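Side-chain contact in phosphoribosylaminoimidazole-succinocarboxamide synthase (Pyrococcus horikoshii, PDB 3U55), which joins aspartate to the carboxylate of carboxyaminoimidazole ribonucleotide at the expense of ATP, a step of de novo purine biosynthesis: residues A[102-107]-A[114-119]. Residues are numbered along the deposited sequence; the frame is centred on the assembly and turned at random.
Sequences KRLPLP and EPIVEL. With ACT (acetate ion), chain D.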
loop_
_atom_site.group_PDB
_atom_site.type_symbol
_atom_site.label_atom_id
_atom_site.label_comp_id
_atom_site.label_asym_id
_atom_site.label_seq_id
_atom_site.Cartn_x
_atom_site.Cartn_y
_atom_site.Cartn_z
ATOM N N LYS A 102 8.183 -6.365 -7.387
ATOM C CA LYS A 102 7.921 -5.080 -8.028
ATOM C C LYS A 102 7.706 -3.967 -7.000
ATOM O O LYS A 102 7.484 -2.810 -7.358
ATOM C CB LYS A 102 6.716 -5.193 -8.976
ATOM C CG LYS A 102 6.964 -6.081 -10.195
ATOM C CD LYS A 102 5.661 -6.516 -10.857
ATOM N N ARG A 103 7.787 -4.316 -5.721
ATOM C CA ARG A 103 7.593 -3.343 -4.659
ATOM C C ARG A 103 8.864 -3.086 -3.854
ATOM O O ARG A 103 9.117 -1.954 -3.445
ATOM C CB ARG A 103 6.461 -3.779 -3.734
ATOM C CG ARG A 103 5.790 -2.624 -3.026
ATOM C CD ARG A 103 4.584 -3.091 -2.233
ATOM N NE ARG A 103 3.576 -3.722 -3.075
ATOM C CZ ARG A 103 2.610 -3.073 -3.719
ATOM N NH1 ARG A 103 2.502 -1.749 -3.638
ATOM N NH2 ARG A 103 1.751 -3.756 -4.456
ATOM N N LEU A 104 9.644 -4.145 -3.632
ATOM C CA LEU A 104 10.937 -4.072 -2.956
ATOM C C LEU A 104 12.002 -4.682 -3.869
ATOM O O LEU A 104 11.758 -5.725 -4.478
ATOM C CB LEU A 104 10.901 -4.827 -1.618
ATOM C CG LEU A 104 10.019 -4.258 -0.493
ATOM C CD1 LEU A 104 10.130 -5.116 0.751
ATOM C CD2 LEU A 104 10.399 -2.814 -0.170
ATOM N N PRO A 105 13.188 -4.044 -3.953
ATOM C CA PRO A 105 14.201 -4.478 -4.917
ATOM C C PRO A 105 14.951 -5.701 -4.393
ATOM O O PRO A 105 16.164 -5.651 -4.158
ATOM C CB PRO A 105 15.129 -3.264 -5.004
ATOM C CG PRO A 105 15.093 -2.683 -3.637
ATOM C CD PRO A 105 13.694 -2.961 -3.088
ATOM N N LEU A 106 14.218 -6.791 -4.208
ATOM C CA LEU A 106 14.785 -7.995 -3.622
ATOM C C LEU A 106 14.591 -9.160 -4.570
ATOM O O LEU A 106 13.591 -9.209 -5.284
ATOM C CB LEU A 106 14.123 -8.290 -2.275
ATOM C CG LEU A 106 14.172 -7.195 -1.201
ATOM C CD1 LEU A 106 13.351 -7.616 0.009
ATOM C CD2 LEU A 106 15.611 -6.859 -0.802
ATOM N N PRO A 107 15.545 -10.110 -4.584
ATOM C CA PRO A 107 15.407 -11.216 -5.530
ATOM C C PRO A 107 14.394 -12.267 -5.091
ATOM O O PRO A 107 14.180 -12.460 -3.897
ATOM C CB PRO A 107 16.817 -11.825 -5.567
ATOM C CG PRO A 107 17.402 -11.493 -4.242
ATOM C CD PRO A 107 16.842 -10.140 -3.878
ATOM N N GLU A 114 11.355 -10.813 8.757
ATOM C CA GLU A 114 10.096 -11.118 9.426
ATOM C C GLU A 114 8.975 -11.086 8.382
ATOM O O GLU A 114 9.150 -10.503 7.307
ATOM C CB GLU A 114 9.817 -10.139 10.580
ATOM C CG GLU A 114 9.517 -8.691 10.175
ATOM C CD GLU A 114 10.757 -7.870 9.859
ATOM O OE1 GLU A 114 10.697 -7.065 8.903
ATOM O OE2 GLU A 114 11.788 -8.022 10.560
ATOM N N PRO A 115 7.826 -11.716 8.683
ATOM C CA PRO A 115 6.766 -11.764 7.673
ATOM C C PRO A 115 6.252 -10.376 7.264
ATOM O O PRO A 115 6.194 -9.461 8.092
ATOM C CB PRO A 115 5.654 -12.556 8.368
ATOM C CG PRO A 115 6.344 -13.341 9.431
ATOM C CD PRO A 115 7.455 -12.451 9.907
ATOM N N ILE A 116 5.903 -10.230 5.986
ATOM C CA ILE A 116 5.217 -9.032 5.488
ATOM C C ILE A 116 3.721 -9.350 5.377
ATOM O O ILE A 116 3.349 -10.425 4.916
ATOM C CB ILE A 116 5.773 -8.602 4.097
ATOM C CG1 ILE A 116 7.176 -8.007 4.241
ATOM C CG2 ILE A 116 4.828 -7.602 3.399
ATOM C CD1 ILE A 116 7.890 -7.750 2.914
ATOM N N VAL A 117 2.870 -8.427 5.811
ATOM C CA VAL A 117 1.419 -8.576 5.597
ATOM C C VAL A 117 0.965 -7.440 4.694
ATOM O O VAL A 117 1.281 -6.273 4.948
ATOM C CB VAL A 117 0.611 -8.570 6.929
ATOM C CG1 VAL A 117 -0.899 -8.748 6.667
ATOM C CG2 VAL A 117 1.113 -9.662 7.871
ATOM N N GLU A 118 0.257 -7.794 3.622
ATOM C CA GLU A 118 -0.258 -6.814 2.674
ATOM C C GLU A 118 -1.766 -6.929 2.609
ATOM O O GLU A 118 -2.317 -8.035 2.627
ATOM C CB GLU A 118 0.328 -7.029 1.275
ATOM C CG GLU A 118 1.839 -6.814 1.191
ATOM C CD GLU A 118 2.445 -7.328 -0.109
ATOM O OE1 GLU A 118 1.748 -8.005 -0.896
ATOM O OE2 GLU A 118 3.642 -7.074 -0.336
ATOM N N LEU A 119 -2.429 -5.779 2.553
ATOM C CA LEU A 119 -3.884 -5.745 2.390
ATOM C C LEU A 119 -4.216 -5.297 0.979
ATOM O O LEU A 119 -3.650 -4.318 0.488
ATOM C CB LEU A 119 -4.514 -4.773 3.393
ATOM C CG LEU A 119 -4.171 -4.998 4.872
ATOM C CD1 LEU A 119 -4.674 -3.844 5.738
ATOM C CD2 LEU A 119 -4.760 -6.320 5.346
HETATM C C ACT D . -0.760 -1.983 -6.249
HETATM O O ACT D . -0.155 -1.463 -5.291
HETATM O OXT ACT D . -1.914 -2.387 -6.000
HETATM C CH3 ACT D . -0.138 -2.118 -7.608
HETATM O O HOH W 1 3.752 -6.516 -3.255
#
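Leu104 and Ile116 meet tip to tip, with CD1 of Leu104 4.1 Å from CD1 of Ile116. Beside this apolar touch, the charged pair Arg103 and Glu118 stays short of a salt bridge and is joined through water. The water accepts from Arg103 NE at 2.8 Å, lying in the guanidinium plane at its edge, and donates to Glu118 OE2 at 3.0 Å, although that oxygen's position is less certain. CG of Arg103 stands anti to the backbone N (chi1 -154°), and a bend at chi3 (-60°) carries the guanidinium along the strand, over Glu118. There NH1 and NH2 fork onto one oxygen of an acetate, probably from the crystallisation liquor: acetate O is 3.1 Å from NH1 and NH2 of Arg103. NH1 also donates to the carbonyl O of Met130 of the second subunit, so the guanidinium reaches across the dimer interface. With an alanine in place of Arg103, the acetate would probably lose both its Arg103 donors, that carbonyl one, and the water its link to the loop. Further out, Glu118 OE1 is held by a salt bridge to Arg93 and a hydrogen bond to Tyr120, while Leu100 packs against Ile116 and Glu118. The arrangement is a loop folded back over one face of an antiparallel β-sheet, on strand 111-121: the connection into it from strand 84-93 in the SAICAR synthetase fold, at the subunit interface.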